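Local coordinates for protein amino Transferase (Eubacterium rectale, PDB 3ELE) that probably transfers amino groups between amino acids and keto acids, using bound pyridoxal-5'-phosphate, as a member of the class I and II aminotransferases, at residues A[95-100]-A[232-237]; A[240-245]-A[259-264]; A[314-319]-A[384-389]; A[321-326]-A[391-396]. All coordinates share one frame; numbering follows the deposited sequence. Where two conformers were deposited one is given.

Interaction 1: A[95-100]-A[232-237]; sequences THFNAD and FVTKYY
Two loops beside the seven-stranded mixed sheet of this aminotransferase meet where T95 and F97 face F232, T234 and K235, a worked example of how strand connections can be packed by a few side chains. T95 and F97 belong to the link from helix 79-93 to strand 102-105; the other three precede strand 240-245, with V233, T234 and K235 forming a short 3-10 turn. F97 offers its ring edge. Its CE2 comes 3.7 Å from CE2 of F232, the two side chains crossing obliquely. Near the plane of the F97 ring, OG1 of T234 lies 3.5 Å from CZ of F97, so that these side chains meet tip to tip. In T95 the hydroxyl stands between the backbone N and the carbonyl carbon (chi1 50°), where OG1 bonds to N90, and the methyl CG2 makes the contact. CG2 of T95 rests 4.0 Å from CD2 of F232. It is also 3.9 Å from CG of K235, whose NZ is hydrogen-bonded to the carbonyl O of H93. Outside the two segments, F97 packs on A86 and L89, and the F232 ring stacks with that of H93. The chemistry is therefore mainly dispersive: methyl, methylene and aromatic carbons join the two loops, while the polar ends of T95 and K235 find their hydrogen-bond partners in N90 and H93, both in the last turn of helix 79-93.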
# COMPACT_ATOMS: atom_id res chain seq x y z
N THR A 95 16.37 -13.78 20.03
CA THR A 95 16.54 -14.11 18.64
C THR A 95 17.88 -13.49 18.15
O THR A 95 18.59 -12.82 18.94
CB THR A 95 15.32 -13.62 17.82
OG1 THR A 95 15.06 -12.24 18.14
CG2 THR A 95 14.11 -14.43 18.17
N HIS A 96 18.23 -13.74 16.88
CA HIS A 96 19.50 -13.26 16.28
C HIS A 96 19.28 -12.65 14.89
O HIS A 96 20.07 -12.87 13.95
CB HIS A 96 20.53 -14.42 16.22
CG HIS A 96 20.02 -15.64 15.52
ND1 HIS A 96 19.33 -16.63 16.18
CD2 HIS A 96 20.06 -16.01 14.21
CE1 HIS A 96 18.98 -17.57 15.31
NE2 HIS A 96 19.40 -17.21 14.11
N PHE A 97 18.23 -11.83 14.77
CA PHE A 97 17.91 -11.16 13.51
C PHE A 97 18.87 -9.99 13.25
O PHE A 97 19.50 -9.46 14.16
CB PHE A 97 16.48 -10.58 13.51
CG PHE A 97 15.41 -11.57 13.82
CD1 PHE A 97 15.23 -12.67 12.99
CD2 PHE A 97 14.57 -11.40 14.92
CE1 PHE A 97 14.25 -13.60 13.26
CE2 PHE A 97 13.56 -12.32 15.19
CZ PHE A 97 13.41 -13.42 14.36
N ASN A 98 18.98 -9.63 11.97
CA ASN A 98 19.70 -8.43 11.54
C ASN A 98 18.73 -7.60 10.70
O ASN A 98 17.62 -8.04 10.43
CB ASN A 98 21.03 -8.79 10.84
CG ASN A 98 20.83 -9.61 9.58
OD1 ASN A 98 20.02 -9.27 8.71
ND2 ASN A 98 21.62 -10.67 9.44
N ALA A 99 19.15 -6.41 10.27
CA ALA A 99 18.31 -5.51 9.45
C ALA A 99 17.71 -6.23 8.21
O ALA A 99 16.52 -6.05 7.88
CB ALA A 99 19.12 -4.30 8.99
N ASP A 100 18.51 -7.08 7.57
CA ASP A 100 18.08 -7.78 6.35
C ASP A 100 17.04 -8.89 6.53
O ASP A 100 16.63 -9.50 5.54
CB ASP A 100 19.31 -8.32 5.58
CG ASP A 100 20.21 -7.20 5.07
OD1 ASP A 100 19.72 -6.08 4.84
OD2 ASP A 100 21.42 -7.46 4.89
N PHE A 232 7.50 -16.21 20.97
CA PHE A 232 7.99 -15.72 19.69
C PHE A 232 8.17 -16.96 18.80
O PHE A 232 9.13 -17.72 18.94
CB PHE A 232 9.25 -14.87 19.80
CG PHE A 232 9.39 -13.90 18.67
CD1 PHE A 232 8.68 -12.70 18.67
CD2 PHE A 232 10.15 -14.21 17.56
CE1 PHE A 232 8.77 -11.82 17.60
CE2 PHE A 232 10.24 -13.34 16.49
CZ PHE A 232 9.54 -12.15 16.51
N VAL A 233 7.26 -17.09 17.83
CA VAL A 233 7.07 -18.33 17.03
C VAL A 233 8.27 -18.81 16.21
O VAL A 233 8.42 -20.02 16.00
CB VAL A 233 5.80 -18.21 16.13
CG1 VAL A 233 5.51 -19.53 15.38
CG2 VAL A 233 4.59 -17.82 16.97
N THR A 234 9.11 -17.86 15.77
CA THR A 234 10.29 -18.18 14.94
C THR A 234 11.27 -19.07 15.67
O THR A 234 12.01 -19.82 15.03
CB THR A 234 11.01 -16.90 14.41
OG1 THR A 234 11.62 -16.19 15.50
CG2 THR A 234 10.01 -15.99 13.63
N LYS A 235 11.27 -18.97 17.01
CA LYS A 235 12.11 -19.80 17.86
C LYS A 235 11.68 -21.26 17.94
O LYS A 235 12.48 -22.10 18.34
CB LYS A 235 12.15 -19.24 19.28
CG LYS A 235 12.66 -17.81 19.35
CD LYS A 235 13.37 -17.52 20.69
CE LYS A 235 12.49 -17.73 21.89
NZ LYS A 235 13.16 -17.25 23.15
N TYR A 236 10.41 -21.53 17.61
CA TYR A 236 9.81 -22.87 17.67
C TYR A 236 9.66 -23.57 16.32
O TYR A 236 9.62 -24.80 16.26
CB TYR A 236 8.43 -22.74 18.34
CG TYR A 236 8.51 -22.23 19.77
CD1 TYR A 236 8.51 -20.85 20.05
CD2 TYR A 236 8.61 -23.13 20.85
CE1 TYR A 236 8.60 -20.38 21.37
CE2 TYR A 236 8.71 -22.66 22.18
CZ TYR A 236 8.70 -21.29 22.42
OH TYR A 236 8.81 -20.83 23.71
N TYR A 237 9.53 -22.78 15.25
CA TYR A 237 9.33 -23.28 13.92
C TYR A 237 10.19 -22.47 12.94
O TYR A 237 10.11 -21.23 12.89
CB TYR A 237 7.84 -23.21 13.58
CG TYR A 237 7.46 -23.97 12.33
CD1 TYR A 237 7.54 -25.37 12.31
CD2 TYR A 237 7.00 -23.32 11.19
CE1 TYR A 237 7.20 -26.10 11.17
CE2 TYR A 237 6.66 -24.06 10.03
CZ TYR A 237 6.76 -25.44 10.03
OH TYR A 237 6.43 -26.17 8.91

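Interaction 2: A[240-245]-A[259-264]; sequences TLVCYS and YVLVPD. With PLP (pyridoxal-5'-phosphate), chain E.
CB of Y244 is the bump and the ring of Y259 the surface that receives it: CB stands over one face, 3.7 Å from the ring centroid and displaced toward the rim, in a CH-pi contact. Y259 CG lies between its own backbone N and carbonyl carbon (chi1 61°), which sets CG on the side of the neighbouring strand. The two rings meet obliquely, their planes at 31°, with CD2 of Y244 3.4 Å from CE2 of Y259. An alanine at Y259 would probably leave CB and CD2 of Y244 without the surface they rest on and open a gap beside L102 and M104. Farther along the same face V242 and L261 lie side by side, their CB atoms 3.9 Å apart. The backbones beneath belong to the mixed sheet of fold-type I aminotransferases, and strand 258-261 is the one that runs against the others. V242 and L261, like Y244 and Y259, form hydrogen-bonded antiparallel pairs, the shortest bond being L261 N to V242 O at 2.8 Å. On the other face, over which helix 108-119 packs, C243 and V260 are a non-hydrogen-bonded pair, and CD2 of L241 fits 3.8 Å from CG2 of V262. Past the last bridge, the P263 ring closes over T240, its CD 3.1 Å from T240 O. At the opposite end of strand 240-245, S245 OG donates a 2.6 Å hydrogen bond to O1P of pyridoxal-5'-phosphate.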
# COMPACT_ATOMS: atom_id res chain seq x y z
N THR A 240 8.68 -19.76 9.50
CA THR A 240 7.71 -18.84 10.08
C THR A 240 7.96 -17.47 9.49
O THR A 240 9.11 -17.03 9.45
CB THR A 240 7.88 -18.76 11.59
OG1 THR A 240 7.72 -20.06 12.15
CG2 THR A 240 6.89 -17.74 12.27
N LEU A 241 6.88 -16.85 9.01
CA LEU A 241 6.86 -15.47 8.54
C LEU A 241 6.05 -14.73 9.58
O LEU A 241 4.98 -15.20 9.95
CB LEU A 241 6.18 -15.36 7.17
CG LEU A 241 6.98 -15.94 6.00
CD1 LEU A 241 6.09 -16.17 4.77
CD2 LEU A 241 8.17 -15.01 5.69
N VAL A 242 6.57 -13.60 10.09
CA VAL A 242 5.87 -12.79 11.10
C VAL A 242 5.40 -11.51 10.44
O VAL A 242 6.17 -10.85 9.76
CB VAL A 242 6.74 -12.50 12.34
CG1 VAL A 242 5.96 -11.61 13.35
CG2 VAL A 242 7.20 -13.82 13.01
N CYS A 243 4.11 -11.20 10.63
CA CYS A 243 3.44 -10.00 10.13
C CYS A 243 3.10 -9.19 11.37
O CYS A 243 2.41 -9.69 12.27
CB CYS A 243 2.17 -10.35 9.36
SG CYS A 243 2.50 -11.31 7.88
N TYR A 244 3.60 -7.96 11.40
CA TYR A 244 3.39 -7.08 12.51
C TYR A 244 3.03 -5.68 12.00
O TYR A 244 3.26 -5.36 10.83
CB TYR A 244 4.67 -7.07 13.35
CG TYR A 244 4.54 -6.23 14.60
CD1 TYR A 244 3.86 -6.73 15.73
CD2 TYR A 244 5.01 -4.91 14.64
CE1 TYR A 244 3.70 -5.95 16.87
CE2 TYR A 244 4.85 -4.12 15.78
CZ TYR A 244 4.21 -4.64 16.89
OH TYR A 244 4.06 -3.84 18.00
N SER A 245 2.39 -4.90 12.85
CA SER A 245 2.14 -3.50 12.60
C SER A 245 2.04 -2.76 13.92
O SER A 245 1.83 -3.37 14.97
CB SER A 245 0.89 -3.28 11.76
OG SER A 245 -0.30 -3.37 12.52
N TYR A 259 5.61 -4.55 9.32
CA TYR A 259 6.67 -5.30 8.67
C TYR A 259 6.33 -6.76 8.47
O TYR A 259 5.33 -7.26 9.01
CB TYR A 259 8.00 -5.20 9.45
CG TYR A 259 8.00 -5.73 10.89
CD1 TYR A 259 8.04 -7.11 11.16
CD2 TYR A 259 8.02 -4.85 11.98
CE1 TYR A 259 8.07 -7.61 12.47
CE2 TYR A 259 8.07 -5.35 13.31
CZ TYR A 259 8.09 -6.73 13.53
OH TYR A 259 8.12 -7.23 14.81
N VAL A 260 7.17 -7.38 7.64
CA VAL A 260 7.23 -8.81 7.42
C VAL A 260 8.65 -9.19 7.87
O VAL A 260 9.65 -8.60 7.42
CB VAL A 260 7.01 -9.24 5.96
CG1 VAL A 260 7.26 -10.75 5.81
CG2 VAL A 260 5.58 -8.88 5.50
N LEU A 261 8.73 -10.17 8.77
CA LEU A 261 10.00 -10.65 9.30
C LEU A 261 10.27 -11.99 8.64
O LEU A 261 9.43 -12.90 8.74
CB LEU A 261 9.88 -10.79 10.81
CG LEU A 261 11.00 -11.39 11.64
CD1 LEU A 261 12.30 -10.66 11.43
CD2 LEU A 261 10.56 -11.37 13.10
N VAL A 262 11.40 -12.09 7.94
CA VAL A 262 11.84 -13.33 7.23
C VAL A 262 13.13 -13.89 7.91
O VAL A 262 14.23 -13.45 7.57
CB VAL A 262 12.08 -13.08 5.72
CG1 VAL A 262 12.43 -14.38 4.99
CG2 VAL A 262 10.85 -12.46 5.06
N PRO A 263 13.00 -14.87 8.85
CA PRO A 263 14.19 -15.44 9.52
C PRO A 263 15.19 -16.12 8.58
O PRO A 263 14.81 -16.55 7.50
CB PRO A 263 13.59 -16.49 10.48
CG PRO A 263 12.17 -16.11 10.63
CD PRO A 263 11.77 -15.50 9.35
N ASP A 264 16.45 -16.20 9.01
CA ASP A 264 17.48 -16.91 8.26
C ASP A 264 17.21 -18.42 8.21
O ASP A 264 17.57 -19.06 7.23
CB ASP A 264 18.90 -16.64 8.81
CG ASP A 264 19.45 -15.26 8.45
OD1 ASP A 264 18.76 -14.44 7.80
OD2 ASP A 264 20.62 -15.00 8.82
N1 PLP E . -4.95 -8.80 11.81
C2 PLP E . -5.96 -8.80 12.77
C2A PLP E . -6.28 -10.07 13.50
C3 PLP E . -6.65 -7.61 13.07
O3 PLP E . -7.64 -7.60 14.03
C4 PLP E . -6.36 -6.41 12.38
C4A PLP E . -7.42 -5.33 12.43
O4A PLP E . -8.35 -5.34 11.63
C5 PLP E . -5.32 -6.44 11.40
C6 PLP E . -4.62 -7.64 11.12
C5A PLP E . -4.94 -5.23 10.57
O4P PLP E . -3.92 -4.46 11.14
P PLP E . -3.35 -3.23 10.26
O1P PLP E . -1.88 -3.06 10.53
O2P PLP E . -4.02 -1.96 10.71
O3P PLP E . -3.57 -3.43 8.80

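Interaction 3: A[314-319]-A[384-389]; sequences DLLYEG and HSMPAF
M386, a selenomethionine in this crystal, carries most of the contact between helix 306-323 and helix 379-396, which pack together beside the four-stranded antiparallel sheet in the part of the chain that corresponds to the small domain of fold-type I aminotransferases. Its methyl CE reaches 3.8 Å from CD1 of L316, and the two side chains cross at about a right angle. One atom earlier, SE of M386 lies 3.7 Å from the backbone C of G319. The chain of M386 is bent at chi2 (-63°), and this turn brings SE down onto the backbone of G319. A CB on that glycine would lie 2.6 Å from SE, so the bare backbone provides the seat for the selenium. The same CD1 of L316 touches F389 more distantly, 4.5 Å from CE2. Around this shell, I382 and Y375 pack against L316, and I323 of the next helical turn supports both M386 and F389. The short axis segments lie 10.8 Å apart at an angle of 27°, a wide spacing that the long M386 side chain spans. Helix 379-396 is kinked at P387: P387 has no N-H to give, A388 N makes just a weak bond to S385 O, and regular bonding resumes with F389 N to S385 O. OG of S385, hydrogen-bonded to I382 O, lies in the plane of the F389 ring at its edge, 3.4 Å from CE2 of F389.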
# COMPACT_ATOMS: atom_id res chain seq x y z
N ASP A 314 -11.87 -6.53 32.51
CA ASP A 314 -12.31 -6.95 33.85
C ASP A 314 -13.71 -6.44 34.21
O ASP A 314 -14.51 -7.17 34.79
CB ASP A 314 -11.29 -6.48 34.91
CG ASP A 314 -9.92 -7.13 34.75
OD1 ASP A 314 -9.83 -8.12 34.04
OD2 ASP A 314 -8.94 -6.66 35.36
N LEU A 315 -14.00 -5.21 33.83
CA LEU A 315 -15.30 -4.60 34.10
C LEU A 315 -16.39 -5.36 33.30
O LEU A 315 -17.35 -5.83 33.87
CB LEU A 315 -15.27 -3.11 33.74
CG LEU A 315 -16.40 -2.19 34.18
CD1 LEU A 315 -16.41 -2.07 35.73
CD2 LEU A 315 -16.16 -0.80 33.56
N LEU A 316 -16.17 -5.54 32.00
CA LEU A 316 -17.13 -6.27 31.13
C LEU A 316 -17.29 -7.74 31.54
O LEU A 316 -18.42 -8.26 31.58
CB LEU A 316 -16.69 -6.18 29.65
CG LEU A 316 -17.65 -6.62 28.56
CD1 LEU A 316 -18.92 -5.73 28.59
CD2 LEU A 316 -16.97 -6.56 27.21
N TYR A 317 -16.17 -8.41 31.83
CA TYR A 317 -16.20 -9.82 32.24
C TYR A 317 -16.95 -10.01 33.57
O TYR A 317 -17.79 -10.91 33.67
CB TYR A 317 -14.77 -10.40 32.34
CG TYR A 317 -14.73 -11.86 32.74
CD1 TYR A 317 -15.03 -12.87 31.81
CD2 TYR A 317 -14.40 -12.26 34.05
CE1 TYR A 317 -14.99 -14.21 32.16
CE2 TYR A 317 -14.38 -13.62 34.41
CZ TYR A 317 -14.67 -14.59 33.44
OH TYR A 317 -14.65 -15.95 33.76
N GLU A 318 -16.63 -9.17 34.56
CA GLU A 318 -17.28 -9.23 35.87
C GLU A 318 -18.79 -9.00 35.77
O GLU A 318 -19.56 -9.77 36.33
CB GLU A 318 -16.65 -8.23 36.87
CG GLU A 318 -15.24 -8.58 37.33
N GLY A 319 -19.20 -7.97 35.05
CA GLY A 319 -20.63 -7.66 34.91
C GLY A 319 -21.44 -8.68 34.13
O GLY A 319 -22.52 -9.06 34.56
N HIS A 384 -22.65 1.68 32.12
CA HIS A 384 -24.02 2.11 31.78
C HIS A 384 -24.76 1.06 30.94
O HIS A 384 -25.99 1.03 30.91
CB HIS A 384 -24.07 3.49 31.08
CG HIS A 384 -23.37 4.58 31.82
ND1 HIS A 384 -22.53 5.48 31.20
CD2 HIS A 384 -23.29 4.85 33.14
CE1 HIS A 384 -22.02 6.30 32.10
NE2 HIS A 384 -22.47 5.94 33.29
N SER A 385 -24.02 0.16 30.28
CA SER A 385 -24.62 -0.91 29.47
C SER A 385 -25.23 -2.07 30.27
O SER A 385 -26.05 -2.81 29.72
CB SER A 385 -23.60 -1.51 28.52
OG SER A 385 -22.65 -2.32 29.19
N MSE A 386 -24.82 -2.24 31.54
CA MSE A 386 -25.22 -3.43 32.34
C MSE A 386 -26.72 -3.68 32.52
O MSE A 386 -27.15 -4.82 32.39
CB MSE A 386 -24.44 -3.52 33.67
CG MSE A 386 -22.95 -3.82 33.43
SE MSE A 386 -22.67 -5.53 32.58
CE MSE A 386 -20.94 -5.26 31.80
N PRO A 387 -27.50 -2.64 32.86
CA PRO A 387 -28.96 -2.81 32.87
C PRO A 387 -29.57 -3.30 31.54
O PRO A 387 -30.51 -4.08 31.58
CB PRO A 387 -29.47 -1.41 33.25
CG PRO A 387 -28.36 -0.84 34.06
CD PRO A 387 -27.13 -1.30 33.35
N ALA A 388 -29.03 -2.87 30.40
CA ALA A 388 -29.53 -3.36 29.09
C ALA A 388 -29.14 -4.84 28.91
O ALA A 388 -29.97 -5.64 28.49
CB ALA A 388 -29.04 -2.49 27.94
N PHE A 389 -27.89 -5.19 29.23
CA PHE A 389 -27.43 -6.60 29.25
C PHE A 389 -28.29 -7.51 30.15
O PHE A 389 -28.61 -8.64 29.76
CB PHE A 389 -25.97 -6.74 29.68
CG PHE A 389 -25.00 -6.50 28.56
CD1 PHE A 389 -24.93 -7.41 27.49
CD2 PHE A 389 -24.13 -5.41 28.57
CE1 PHE A 389 -24.03 -7.22 26.44
CE2 PHE A 389 -23.22 -5.20 27.51
CZ PHE A 389 -23.17 -6.10 26.45

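Interaction 4: A[321-326]-A[391-396]; sequences TRIGYH and KIYKKY
The ring of Y325 takes the edge of Y393 on one face: CD1 of Y393 stands 3.9 Å above the plane, over its centre, in a T-shaped pair with the planes at 67°. The Y393 ring has the carbonyl O of I323 over one of its own faces, offset toward the rim, and a water in its plane at the edge. That water bridges the segments, donating to G324 O at 2.6 Å and bonding to Y393 OH. With CG anti to the backbone N (chi1 -167°), the Y393 side chain runs past that of I323 in the opposite direction, CG2 of I323 lying 3.6 Å from CB of Y393. Beyond the pair, Y325 OH lies 3.5 Å from CB of I392 and is hydrogen-bonded to F389 O. An alanine at Y393 would probably leave the Y325 face without its edge-on partner and the bridging water without its bond to the tyrosine hydroxyl. G324 has positive phi, where a CB would press on the carbonyl O of I323; it would also fall 2.4 Å from Y393 OH. The arrangement is that of a helix ended by a glycine just past its last turn, here the end of helix 306-323, covered by an aromatic from the C-terminal helix 379-396.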
# COMPACT_ATOMS: atom_id res chain seq x y z
N THR A 321 -20.59 -11.93 33.49
CA THR A 321 -20.57 -13.17 34.27
C THR A 321 -21.60 -13.11 35.42
O THR A 321 -22.41 -14.02 35.57
CB THR A 321 -19.15 -13.44 34.79
OG1 THR A 321 -18.28 -13.61 33.66
CG2 THR A 321 -19.09 -14.68 35.68
N ARG A 322 -21.57 -12.02 36.18
CA ARG A 322 -22.49 -11.80 37.32
C ARG A 322 -23.98 -11.91 36.91
O ARG A 322 -24.79 -12.42 37.69
CB ARG A 322 -22.18 -10.43 37.96
CG ARG A 322 -22.99 -10.02 39.19
CD ARG A 322 -22.89 -11.04 40.35
NE ARG A 322 -21.50 -11.31 40.77
CZ ARG A 322 -21.12 -12.27 41.62
NH1 ARG A 322 -22.00 -13.11 42.17
NH2 ARG A 322 -19.83 -12.39 41.92
N ILE A 323 -24.32 -11.43 35.70
CA ILE A 323 -25.70 -11.51 35.15
C ILE A 323 -26.10 -12.95 34.81
O ILE A 323 -27.27 -13.33 35.02
CB ILE A 323 -25.88 -10.58 33.90
CG1 ILE A 323 -25.90 -9.11 34.34
CG2 ILE A 323 -27.20 -10.87 33.17
CD1 ILE A 323 -25.80 -8.13 33.15
N GLY A 324 -25.13 -13.73 34.33
CA GLY A 324 -25.34 -15.13 33.93
C GLY A 324 -24.81 -15.53 32.56
O GLY A 324 -24.97 -16.68 32.18
N TYR A 325 -24.19 -14.59 31.82
CA TYR A 325 -23.61 -14.87 30.51
C TYR A 325 -22.35 -15.71 30.65
O TYR A 325 -21.64 -15.59 31.64
CB TYR A 325 -23.24 -13.58 29.77
CG TYR A 325 -24.41 -12.73 29.34
CD1 TYR A 325 -25.04 -12.95 28.11
CD2 TYR A 325 -24.88 -11.67 30.14
CE1 TYR A 325 -26.11 -12.15 27.68
CE2 TYR A 325 -25.95 -10.87 29.73
CZ TYR A 325 -26.55 -11.12 28.49
OH TYR A 325 -27.61 -10.34 28.07
N HIS A 326 -22.10 -16.56 29.66
CA HIS A 326 -20.85 -17.34 29.63
C HIS A 326 -19.86 -16.63 28.70
O HIS A 326 -20.03 -16.66 27.48
CB HIS A 326 -21.00 -18.80 29.19
CG HIS A 326 -19.68 -19.48 29.01
ND1 HIS A 326 -18.95 -19.97 30.08
CD2 HIS A 326 -18.91 -19.65 27.92
CE1 HIS A 326 -17.81 -20.47 29.63
NE2 HIS A 326 -17.75 -20.28 28.32
N LYS A 391 -31.45 -6.88 30.97
CA LYS A 391 -32.77 -6.96 30.33
C LYS A 391 -32.76 -7.95 29.16
O LYS A 391 -33.72 -8.71 28.99
CB LYS A 391 -33.25 -5.58 29.88
CG LYS A 391 -34.69 -5.54 29.40
CD LYS A 391 -35.20 -4.12 29.29
CE LYS A 391 -36.61 -4.07 28.71
NZ LYS A 391 -37.17 -2.68 28.66
N ILE A 392 -31.68 -7.95 28.37
CA ILE A 392 -31.51 -8.91 27.27
C ILE A 392 -31.55 -10.35 27.82
O ILE A 392 -32.30 -11.19 27.32
CB ILE A 392 -30.19 -8.68 26.48
CG1 ILE A 392 -30.22 -7.36 25.71
CG2 ILE A 392 -29.94 -9.83 25.48
CD1 ILE A 392 -28.83 -6.86 25.34
N TYR A 393 -30.77 -10.59 28.88
CA TYR A 393 -30.70 -11.89 29.57
C TYR A 393 -32.09 -12.37 30.02
O TYR A 393 -32.46 -13.52 29.78
CB TYR A 393 -29.78 -11.78 30.79
CG TYR A 393 -29.42 -13.12 31.36
CD1 TYR A 393 -28.37 -13.86 30.80
CD2 TYR A 393 -30.12 -13.67 32.43
CE1 TYR A 393 -28.02 -15.09 31.29
CE2 TYR A 393 -29.78 -14.92 32.94
CZ TYR A 393 -28.72 -15.61 32.35
OH TYR A 393 -28.34 -16.83 32.80
N LYS A 394 -32.84 -11.46 30.66
CA LYS A 394 -34.24 -11.66 31.08
C LYS A 394 -35.20 -12.10 29.97
O LYS A 394 -36.17 -12.79 30.27
CB LYS A 394 -34.84 -10.41 31.77
CG LYS A 394 -34.88 -10.44 33.30
CD LYS A 394 -33.57 -10.15 34.00
CE LYS A 394 -33.79 -10.11 35.51
NZ LYS A 394 -32.56 -9.71 36.27
N LYS A 395 -34.97 -11.66 28.72
CA LYS A 395 -35.80 -12.08 27.56
C LYS A 395 -35.80 -13.60 27.38
O LYS A 395 -36.81 -14.17 26.99
CB LYS A 395 -35.32 -11.45 26.23
CG LYS A 395 -35.35 -9.92 26.14
CD LYS A 395 -34.70 -9.44 24.82
CE LYS A 395 -34.59 -7.91 24.73
NZ LYS A 395 -35.90 -7.22 24.67
N TYR A 396 -34.64 -14.21 27.64
CA TYR A 396 -34.42 -15.65 27.53
C TYR A 396 -34.68 -16.41 28.81
O TYR A 396 -35.17 -17.53 28.76
CB TYR A 396 -32.97 -15.92 27.09
CG TYR A 396 -32.70 -15.47 25.68
CD1 TYR A 396 -32.88 -16.35 24.61
CD2 TYR A 396 -32.27 -14.17 25.40
CE1 TYR A 396 -32.63 -15.96 23.31
CE2 TYR A 396 -32.01 -13.76 24.09
CZ TYR A 396 -32.19 -14.66 23.05
OH TYR A 396 -31.95 -14.30 21.75
O HOH W 1 -26.53 -18.66 32.77

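Overall arrangement
From the N terminus, interaction 1 comes first, closing a long excursion from the loop after helix 79-93 to the loop before strand 240-245. Interaction 2 follows in series and closes a much shorter one, in which the connection between two neighbouring strands carries K248 of the cofactor pocket. The two touch, F97, F232 and T234 packing on V242, L261 and P263, so that loops and sheet make one block. Interactions 3 and 4 lie on the opposite side of the chain's centre. Each closes a loop of 64 residues holding strands of the four-stranded antiparallel sheet; the two loops overlap and cross, tying helix 306-323 to the C-terminal helix 379-396 at two successive levels.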